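Local coordinates for protein 6-phosphogluconate dehydrogenase NAD-binding (Dyadobacter fermentans, PDB 4GBJ) that probably acts as an NAD(P)-dependent oxidoreductase of the 6-phosphogluconate and 3-hydroxyisobutyrate dehydrogenase type, at residues L31-R36 with L47-V52; E53-A58 with M81-K86; D90-S95 with K146-P151. All coordinates share one frame; numbering follows the deposited sequence.

Interaction 1: residues L31-R36 with L47-V52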
loop_
_atom_site.group_PDB
_atom_site.type_symbol
_atom_site.label_atom_id
_atom_site.label_comp_id
_atom_site.label_asym_id
_atom_site.label_seq_id
_atom_site.Cartn_x
_atom_site.Cartn_y
_atom_site.Cartn_z
ATOM N N LEU B 31 34.473 -5.172 -18.121
ATOM C CA LEU B 31 34.018 -3.814 -17.813
ATOM C C LEU B 31 35.133 -2.801 -17.737
ATOM O O LEU B 31 36.124 -3.048 -17.054
ATOM C CB LEU B 31 33.272 -3.700 -16.453
ATOM C CG LEU B 31 31.989 -4.480 -16.185
ATOM C CD1 LEU B 31 31.329 -3.960 -14.957
ATOM C CD2 LEU B 31 31.040 -4.383 -17.296
ATOM N N VAL B 32 34.878 -1.585 -18.285
ATOM C CA VAL B 32 35.753 -0.422 -18.158
ATOM C C VAL B 32 34.892 0.572 -17.377
ATOM O O VAL B 32 33.815 0.993 -17.833
ATOM C CB VAL B 32 36.383 0.111 -19.465
ATOM C CG1 VAL B 32 35.348 0.424 -20.541
ATOM C CG2 VAL B 32 37.296 1.302 -19.187
ATOM N N VAL B 33 35.306 0.823 -16.132
ATOM C CA VAL B 33 34.510 1.563 -15.168
ATOM C C VAL B 33 35.069 2.931 -14.879
ATOM O O VAL B 33 36.219 3.242 -15.172
ATOM C CB VAL B 33 34.293 0.765 -13.875
ATOM C CG1 VAL B 33 33.746 -0.629 -14.178
ATOM C CG2 VAL B 33 35.563 0.682 -13.013
ATOM N N TRP B 34 34.198 3.766 -14.348
ATOM C CA TRP B 34 34.496 5.152 -14.001
ATOM C C TRP B 34 33.564 5.618 -12.918
ATOM O O TRP B 34 32.400 5.203 -12.844
ATOM C CB TRP B 34 34.366 6.061 -15.222
ATOM C CG TRP B 34 34.566 7.526 -14.950
ATOM C CD1 TRP B 34 35.723 8.236 -15.090
ATOM C CD2 TRP B 34 33.556 8.477 -14.573
ATOM N NE1 TRP B 34 35.507 9.564 -14.800
ATOM C CE2 TRP B 34 34.182 9.744 -14.496
ATOM C CE3 TRP B 34 32.186 8.380 -14.285
ATOM C CZ2 TRP B 34 33.495 10.892 -14.110
ATOM C CZ3 TRP B 34 31.497 9.528 -13.934
ATOM C CH2 TRP B 34 32.155 10.762 -13.825
ATOM N N ASN B 35 34.066 6.514 -12.099
ATOM C CA ASN B 35 33.270 7.108 -11.040
ATOM C C ASN B 35 33.848 8.458 -10.693
ATOM O O ASN B 35 35.075 8.592 -10.701
ATOM C CB ASN B 35 33.275 6.165 -9.834
ATOM C CG ASN B 35 32.202 6.478 -8.834
ATOM O OD1 ASN B 35 31.014 6.488 -9.159
ATOM N ND2 ASN B 35 32.568 6.671 -7.581
ATOM N N ARG B 36 32.989 9.452 -10.357
ATOM C CA ARG B 36 33.446 10.794 -9.952
ATOM C C ARG B 36 34.456 10.683 -8.770
ATOM O O ARG B 36 35.386 11.480 -8.691
ATOM C CB ARG B 36 32.247 11.679 -9.573
ATOM C CG ARG B 36 32.536 13.183 -9.572
ATOM C CD ARG B 36 32.313 13.881 -10.915
ATOM N NE ARG B 36 33.551 14.467 -11.449
ATOM C CZ ARG B 36 33.624 15.471 -12.327
ATOM N NH1 ARG B 36 32.515 16.048 -12.792
ATOM N NH2 ARG B 36 34.809 15.914 -12.738
ATOM N N LEU B 47 38.127 -7.875 -9.436
ATOM C CA LEU B 47 37.211 -8.809 -10.101
ATOM C C LEU B 47 37.418 -8.894 -11.631
ATOM O O LEU B 47 36.710 -9.675 -12.265
ATOM C CB LEU B 47 35.741 -8.448 -9.786
ATOM C CG LEU B 47 35.113 -9.244 -8.651
ATOM C CD1 LEU B 47 35.798 -8.963 -7.338
ATOM C CD2 LEU B 47 33.627 -8.933 -8.551
ATOM N N GLY B 48 38.395 -8.164 -12.188
ATOM C CA GLY B 48 38.718 -8.193 -13.610
ATOM C C GLY B 48 38.510 -6.892 -14.371
ATOM O O GLY B 48 39.057 -6.743 -15.469
ATOM N N ALA B 49 37.747 -5.930 -13.813
ATOM C CA ALA B 49 37.469 -4.655 -14.506
ATOM C C ALA B 49 38.698 -3.770 -14.672
ATOM O O ALA B 49 39.644 -3.877 -13.911
ATOM C CB ALA B 49 36.408 -3.855 -13.745
ATOM N N THR B 50 38.627 -2.836 -15.629
ATOM C CA THR B 50 39.659 -1.820 -15.881
ATOM C C THR B 50 39.043 -0.447 -15.486
ATOM O O THR B 50 37.831 -0.274 -15.567
ATOM C CB THR B 50 40.141 -1.901 -17.336
ATOM O OG1 THR B 50 39.014 -2.100 -18.197
ATOM C CG2 THR B 50 41.128 -3.040 -17.548
ATOM N N VAL B 51 39.871 0.492 -15.013
ATOM C CA VAL B 51 39.432 1.813 -14.564
ATOM C C VAL B 51 40.030 2.880 -15.457
ATOM O O VAL B 51 41.157 2.714 -15.922
ATOM C CB VAL B 51 39.858 2.018 -13.081
ATOM C CG1 VAL B 51 39.710 3.470 -12.633
ATOM C CG2 VAL B 51 39.053 1.121 -12.165
ATOM N N VAL B 52 39.295 3.988 -15.680
ATOM C CA VAL B 52 39.800 5.131 -16.444
ATOM C C VAL B 52 39.598 6.401 -15.618
ATOM O O VAL B 52 38.741 6.450 -14.750
ATOM C CB VAL B 52 39.209 5.277 -17.872
ATOM C CG1 VAL B 52 39.650 4.123 -18.769
ATOM C CG2 VAL B 52 37.696 5.407 -17.859
HETATM O O HOH W 1 37.058 -6.680 -17.392
HETATM O O HOH W 2 37.021 6.496 -12.004
#
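Val33 and Val51 meet on one face of the parallel strand pair 31-34 and 50-51, at the edge of the sheet. In Val33, chi1 of -52° puts CG1 anti to the carbonyl carbon and leaves CG2 between the backbone N and that carbon, 3.6 Å from CG2 of Val51. On the same face the small methyl of Ala49 fits against its larger neighbours, taking up little room: its CB is 4.1 Å from CB of Leu31 and is also approached by CG1 of Val33. Helix 17-26 covers this end through Leu25, which touches both Leu31 and Ala49, while Ala41 rests on Val33 and Val51.

Val32 and Thr50 share the other face, and Val52 meets Val32 from beside it. CG2 of Val32 is the bump here, 3.7 Å from CG1 of Val52, with Thr50 OG1 also close by. With OG1 between the backbone N and the carbonyl carbon (chi1 42°), Thr50 reaches Leu31 O at 3.2 Å, tilted from the carbonyl plane, so that one oxygen is gripped by both the hydroxyl and the amide of Thr50. The hydrogen bond from Thr50 N to Leu31 O is nearly straight at 2.9 Å, and Val33 N to Thr50 O and Val52 N to Val33 O continue the ladder. At the far end the indole of Trp34 brings CD1 up to Val52 O, 3.5 Å away at the ring's edge. A water joins Leu31 N to Gly48 O at the opposite end, where Gly48, with positive phi, closes the preceding helix in a Schellman motif.

Strand 31-34, helix 42-46 and strand 50-51 together form a beta-alpha-beta crossover unit, the building block of the Rossmann fold, with 50-51 as the outermost strand at this end of the sheet.

Interaction 2: residues E53-A58 with M81-K86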
loop_
_atom_site.group_PDB
_atom_site.type_symbol
_atom_site.label_atom_id
_atom_site.label_comp_id
_atom_site.label_asym_id
_atom_site.label_seq_id
_atom_site.Cartn_x
_atom_site.Cartn_y
_atom_site.Cartn_z
ATOM N N GLU B 53 40.413 7.417 -15.896
ATOM C CA GLU B 53 40.399 8.697 -15.189
ATOM C C GLU B 53 39.256 9.603 -15.662
ATOM O O GLU B 53 38.710 10.344 -14.841
ATOM C CB GLU B 53 41.757 9.406 -15.388
ATOM C CG GLU B 53 41.997 10.558 -14.426
ATOM C CD GLU B 53 43.423 11.061 -14.471
ATOM O OE1 GLU B 53 43.950 11.242 -15.593
ATOM O OE2 GLU B 53 44.017 11.271 -13.388
ATOM N N ASN B 54 38.918 9.569 -16.980
ATOM C CA ASN B 54 37.835 10.384 -17.568
ATOM C C ASN B 54 36.763 9.495 -18.219
ATOM O O ASN B 54 37.095 8.546 -18.912
ATOM C CB ASN B 54 38.405 11.356 -18.593
ATOM C CG ASN B 54 39.393 12.320 -17.992
ATOM O OD1 ASN B 54 39.058 13.096 -17.097
ATOM N ND2 ASN B 54 40.627 12.296 -18.454
ATOM N N ALA B 55 35.491 9.786 -17.982
ATOM C CA ALA B 55 34.385 8.981 -18.505
ATOM C C ALA B 55 34.439 8.725 -20.037
ATOM O O ALA B 55 34.099 7.624 -20.479
ATOM C CB ALA B 55 33.053 9.620 -18.148
ATOM N N ILE B 56 34.883 9.699 -20.834
ATOM C CA ILE B 56 34.912 9.521 -22.295
ATOM C C ILE B 56 35.919 8.409 -22.745
ATOM O O ILE B 56 35.714 7.778 -23.784
ATOM C CB ILE B 56 35.201 10.866 -23.005
ATOM C CG1 ILE B 56 34.776 10.795 -24.492
ATOM C CG2 ILE B 56 36.674 11.253 -22.866
ATOM C CD1 ILE B 56 34.519 12.118 -25.119
ATOM N N ASP B 57 36.996 8.185 -21.960
ATOM C CA ASP B 57 38.004 7.158 -22.233
ATOM C C ASP B 57 37.434 5.742 -22.063
ATOM O O ASP B 57 38.030 4.790 -22.549
ATOM C CB ASP B 57 39.211 7.340 -21.300
ATOM C CG ASP B 57 39.948 8.674 -21.408
ATOM O OD1 ASP B 57 39.936 9.283 -22.518
ATOM O OD2 ASP B 57 40.604 9.076 -20.408
ATOM N N ALA B 58 36.291 5.604 -21.369
ATOM C CA ALA B 58 35.601 4.337 -21.116
ATOM C C ALA B 58 34.701 3.919 -22.308
ATOM O O ALA B 58 34.388 2.737 -22.452
ATOM C CB ALA B 58 34.735 4.483 -19.866
HETATM N N MSE B 81 27.281 16.283 -25.551
HETATM C CA MSE B 81 27.262 15.959 -26.984
HETATM C C MSE B 81 28.524 15.207 -27.459
HETATM O O MSE B 81 28.412 14.332 -28.311
HETATM C CB MSE B 81 27.137 17.251 -27.814
HETATM C CG MSE B 81 25.733 17.828 -27.835
HETATM SE SE MSE B 81 25.695 19.219 -29.291
HETATM C CE MSE B 81 27.118 20.300 -28.843
ATOM N N GLU B 82 29.711 15.573 -26.934
ATOM C CA GLU B 82 30.983 14.985 -27.343
ATOM C C GLU B 82 31.129 13.551 -26.821
ATOM O O GLU B 82 31.666 12.716 -27.536
ATOM C CB GLU B 82 32.188 15.856 -26.933
ATOM C CG GLU B 82 32.508 15.859 -25.448
ATOM C CD GLU B 82 33.166 17.140 -24.962
ATOM O OE1 GLU B 82 32.538 17.865 -24.153
ATOM O OE2 GLU B 82 34.289 17.443 -25.430
ATOM N N LEU B 83 30.578 13.232 -25.650
ATOM C CA LEU B 83 30.629 11.881 -25.138
ATOM C C LEU B 83 29.654 10.982 -25.924
ATOM O O LEU B 83 30.050 9.900 -26.369
ATOM C CB LEU B 83 30.348 11.834 -23.637
ATOM C CG LEU B 83 30.507 10.423 -23.027
ATOM C CD1 LEU B 83 31.005 10.497 -21.587
ATOM C CD2 LEU B 83 29.191 9.649 -23.030
ATOM N N VAL B 84 28.422 11.455 -26.151
ATOM C CA VAL B 84 27.390 10.730 -26.917
ATOM C C VAL B 84 27.879 10.518 -28.388
ATOM O O VAL B 84 27.630 9.485 -29.019
ATOM C CB VAL B 84 26.040 11.517 -26.876
ATOM C CG1 VAL B 84 24.966 10.848 -27.719
ATOM C CG2 VAL B 84 25.534 11.693 -25.443
ATOM N N GLU B 85 28.535 11.501 -28.926
ATOM C CA GLU B 85 29.100 11.396 -30.267
ATOM C C GLU B 85 30.163 10.289 -30.323
ATOM O O GLU B 85 30.208 9.545 -31.313
ATOM C CB GLU B 85 29.703 12.719 -30.695
ATOM C CG GLU B 85 30.393 12.588 -32.038
ATOM C CD GLU B 85 30.808 13.879 -32.715
ATOM O OE1 GLU B 85 31.101 14.876 -32.016
ATOM O OE2 GLU B 85 30.896 13.862 -33.959
ATOM N N LYS B 86 30.989 10.144 -29.265
ATOM C CA LYS B 86 31.963 9.058 -29.275
ATOM C C LYS B 86 31.215 7.715 -29.228
ATOM O O LYS B 86 31.526 6.849 -30.010
ATOM C CB LYS B 86 32.946 9.181 -28.136
ATOM C CG LYS B 86 34.103 8.221 -28.282
ATOM C CD LYS B 86 35.102 8.451 -27.212
ATOM C CE LYS B 86 36.259 7.509 -27.330
ATOM N NZ LYS B 86 37.190 7.681 -26.195
#
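Ile56 and Lys86 cross at a slant, and apolar contact makes up much of what they share. CG1 of Ile56 lies 3.6 Å from CD of Lys86, while CD1 carries on to the helix backbone, 3.8 Å from Glu82 O and nearly as close to CA of Leu83. Both side-chain torsions of Ile56 place successive carbons nearly anti (chi1 -161°, chi2 158°), which stretches the residue across to the helix instead of folding it over its own loop. Leu83 answers from the helix: its CD1 comes to within 4.0 Å of Ile56 N and 4.1 Å of Ala55 CB. Each of the two tips, isoleucine and leucine, ends near backbone atoms of the opposite segment.

The loop 53-58 follows strand 50-51 and leads to strand 64-67, which lies beyond strand 8-11 in the sheet. This is the crossing from one half of a Rossmann-type fold to the other. Ala55 and Ala58 press on the sheet through Leu11 and Ala9, and helix 81-87, whose Val84 touches His111 of helix 101-113, lies alongside the loop.

The polar contact is a single hydrogen bond. Lys86, fully extended beyond CG, runs its ammonium NZ to the carbonyl oxygen of Ile56, 2.8 Å away. The nitrogen comes in from above the carbonyl plane, 43° out of it, and CD and CE of the same chain also come near that oxygen, CD at 3.5 Å from Ile56 O.

Electrostatics add a looser term. The carboxylate of Asp57, carried by a CB that points away from the helix, keeps OD1 4.9 Å from NZ of Lys86, too far for a salt bridge, although the opposite charges probably favour the lysine's position.

Interaction 3: residues D90-S95 with K146-P151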
loop_
_atom_site.group_PDB
_atom_site.type_symbol
_atom_site.label_atom_id
_atom_site.label_comp_id
_atom_site.label_asym_id
_atom_site.label_seq_id
_atom_site.Cartn_x
_atom_site.Cartn_y
_atom_site.Cartn_z
ATOM N N ASP B 90 25.101 2.877 -33.624
ATOM C CA ASP B 90 24.743 1.585 -33.031
ATOM C C ASP B 90 25.159 1.466 -31.541
ATOM O O ASP B 90 24.950 0.411 -30.955
ATOM C CB ASP B 90 25.327 0.402 -33.849
ATOM C CG ASP B 90 24.890 0.404 -35.299
ATOM O OD1 ASP B 90 23.751 0.848 -35.572
ATOM O OD2 ASP B 90 25.676 -0.086 -36.169
ATOM N N GLY B 91 25.695 2.530 -30.943
ATOM C CA GLY B 91 26.066 2.524 -29.540
ATOM C C GLY B 91 24.795 2.510 -28.712
ATOM O O GLY B 91 23.744 2.970 -29.178
ATOM N N VAL B 92 24.836 1.884 -27.546
ATOM C CA VAL B 92 23.652 1.767 -26.685
ATOM C C VAL B 92 23.989 2.241 -25.271
ATOM O O VAL B 92 24.971 1.777 -24.701
ATOM C CB VAL B 92 23.094 0.319 -26.653
ATOM C CG1 VAL B 92 21.896 0.214 -25.711
ATOM C CG2 VAL B 92 22.699 -0.151 -28.052
ATOM N N HIS B 93 23.164 3.166 -24.712
ATOM C CA HIS B 93 23.310 3.680 -23.364
ATOM C C HIS B 93 22.139 3.177 -22.522
ATOM O O HIS B 93 20.998 3.470 -22.847
ATOM C CB HIS B 93 23.350 5.222 -23.379
ATOM C CG HIS B 93 23.315 5.866 -22.011
ATOM N ND1 HIS B 93 23.060 7.225 -21.863
ATOM C CD2 HIS B 93 23.569 5.340 -20.780
ATOM C CE1 HIS B 93 23.075 7.456 -20.557
ATOM N NE2 HIS B 93 23.399 6.350 -19.867
ATOM N N VAL B 94 22.420 2.363 -21.517
ATOM C CA VAL B 94 21.445 1.837 -20.551
ATOM C C VAL B 94 21.501 2.773 -19.349
ATOM O O VAL B 94 22.443 2.771 -18.564
ATOM C CB VAL B 94 21.729 0.367 -20.182
ATOM C CG1 VAL B 94 20.596 -0.202 -19.329
ATOM C CG2 VAL B 94 21.910 -0.470 -21.438
ATOM N N SER B 95 20.501 3.601 -19.247
ATOM C CA SER B 95 20.456 4.695 -18.305
ATOM C C SER B 95 19.580 4.280 -17.125
ATOM O O SER B 95 18.352 4.231 -17.212
ATOM C CB SER B 95 19.934 5.926 -19.040
ATOM O OG SER B 95 19.841 7.075 -18.211
ATOM N N LYS B 146 17.079 -2.497 -26.797
ATOM C CA LYS B 146 16.607 -3.263 -25.622
ATOM C C LYS B 146 16.913 -4.751 -25.781
ATOM O O LYS B 146 17.269 -5.405 -24.814
ATOM C CB LYS B 146 15.090 -3.105 -25.387
ATOM C CG LYS B 146 14.702 -1.742 -24.851
ATOM C CD LYS B 146 13.173 -1.582 -24.647
ATOM C CE LYS B 146 12.430 -1.831 -25.934
ATOM N NZ LYS B 146 11.085 -1.301 -25.922
ATOM N N GLU B 147 16.751 -5.280 -27.006
ATOM C CA GLU B 147 17.025 -6.680 -27.288
ATOM C C GLU B 147 18.526 -6.983 -27.078
ATOM O O GLU B 147 18.883 -8.034 -26.567
ATOM C CB GLU B 147 16.570 -7.043 -28.722
ATOM C CG GLU B 147 16.525 -8.544 -28.979
ATOM C CD GLU B 147 16.671 -9.009 -30.422
ATOM O OE1 GLU B 147 16.608 -8.163 -31.346
ATOM O OE2 GLU B 147 16.879 -10.229 -30.625
ATOM N N ARG B 148 19.392 -6.046 -27.414
ATOM C CA ARG B 148 20.837 -6.231 -27.223
ATOM C C ARG B 148 21.251 -6.263 -25.729
ATOM O O ARG B 148 22.174 -6.965 -25.373
ATOM C CB ARG B 148 21.585 -5.067 -27.905
ATOM C CG ARG B 148 23.092 -5.193 -27.845
ATOM C CD ARG B 148 23.738 -4.038 -28.577
ATOM N NE ARG B 148 25.193 -4.110 -28.512
ATOM C CZ ARG B 148 26.011 -3.169 -28.965
ATOM N NH1 ARG B 148 25.522 -2.065 -29.513
ATOM N NH2 ARG B 148 27.331 -3.329 -28.883
ATOM N N ILE B 149 20.616 -5.472 -24.877
ATOM C CA ILE B 149 21.053 -5.361 -23.474
ATOM C C ILE B 149 20.201 -6.191 -22.531
ATOM O O ILE B 149 20.640 -6.426 -21.403
ATOM C CB ILE B 149 21.145 -3.864 -23.015
ATOM C CG1 ILE B 149 19.778 -3.123 -23.019
ATOM C CG2 ILE B 149 22.146 -3.124 -23.944
ATOM C CD1 ILE B 149 18.952 -3.209 -21.686
ATOM N N LYS B 150 19.033 -6.689 -22.970
ATOM C CA LYS B 150 18.187 -7.503 -22.089
ATOM C C LYS B 150 18.939 -8.693 -21.517
ATOM O O LYS B 150 18.824 -8.940 -20.323
ATOM C CB LYS B 150 16.905 -7.992 -22.785
ATOM C CG LYS B 150 16.048 -8.854 -21.875
ATOM C CD LYS B 150 14.632 -8.967 -22.357
ATOM C CE LYS B 150 13.834 -9.965 -21.530
ATOM N NZ LYS B 150 12.495 -10.203 -22.121
ATOM N N PRO B 151 19.738 -9.429 -22.310
ATOM C CA PRO B 151 20.482 -10.574 -21.735
ATOM C C PRO B 151 21.522 -10.144 -20.700
ATOM O O PRO B 151 21.837 -10.920 -19.816
ATOM C CB PRO B 151 21.139 -11.232 -22.946
ATOM C CG PRO B 151 20.585 -10.574 -24.145
ATOM C CD PRO B 151 20.029 -9.273 -23.751
#
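Val94 and Ile149 reach toward each other tip to tip between strand 92-95 and helix 143-153. CG2 of Val94 is 3.7 Å from CG2 of Ile149 and only slightly farther from CG1, so a single valine methyl is held against the branch point of the isoleucine. The same CG2 of Ile149 also lies 3.8 Å from CG1 of Val92, which makes this methyl a wedge between the two valines that point to this side of the strand. Ile149 achieves this with CG1 between the backbone N and the carbonyl carbon (chi1 64°), leaving CG2 anti to the carbonyl carbon and facing the strand.

Next comes Arg148, whose chain is extended from CG to NE and slides past Val92 in the opposite direction. Its NH1 lies 3.7 Å from CG2 of Val92 and 2.9 Å from Asp90 O, which stands at the edge of the guanidinium and in its plane. The other terminal nitrogen, NH2, is hydrogen-bonded to Gly62 O, which ties the group to the residues just ahead of the neighbouring strand 64-67.

Behind these side chains is the helix itself, whose axis passes 9.5 Å from that of the strand at 59°. Helix 143-153 is the connection between strands 136-139 and 159-162, a beta-alpha-beta crossover lying on one face of the sheet of the nucleotide-binding domain. Its later part is kinked at Pro151, which has no amide proton to bond back into the previous turn.

Farther out, Leu139 of strand 136-139 touches Ile149, and Phe66 and Ala121 flank Val94 in the strands on either side. On the reverse face His93 points away from the helix, its two ring nitrogens hydrogen-bonded to Ser67 and His111.

In the fold
All three contacts fall within the nucleotide-binding domain and follow one another along the chain. Interactions 1 and 2, with centres about 14 Å apart, are in direct touch: Trp34 NE1 probably donates to Glu53 O over 3.3 Å, and Val32 CG1 packs 3.2 Å from Ala58 O. Interaction 2 leads into interaction 3 through the sequence, helix 81-87 being followed by strand 92-95, with centres about 17 Å apart. Interactions 1 and 3 do not touch, their nearest atoms lying about 11 Å apart, yet both rest on the same sheet. None reaches Lys174, the predicted active-site residue, and the bound sodium ion is about 13 Å from the side chain of Ile149.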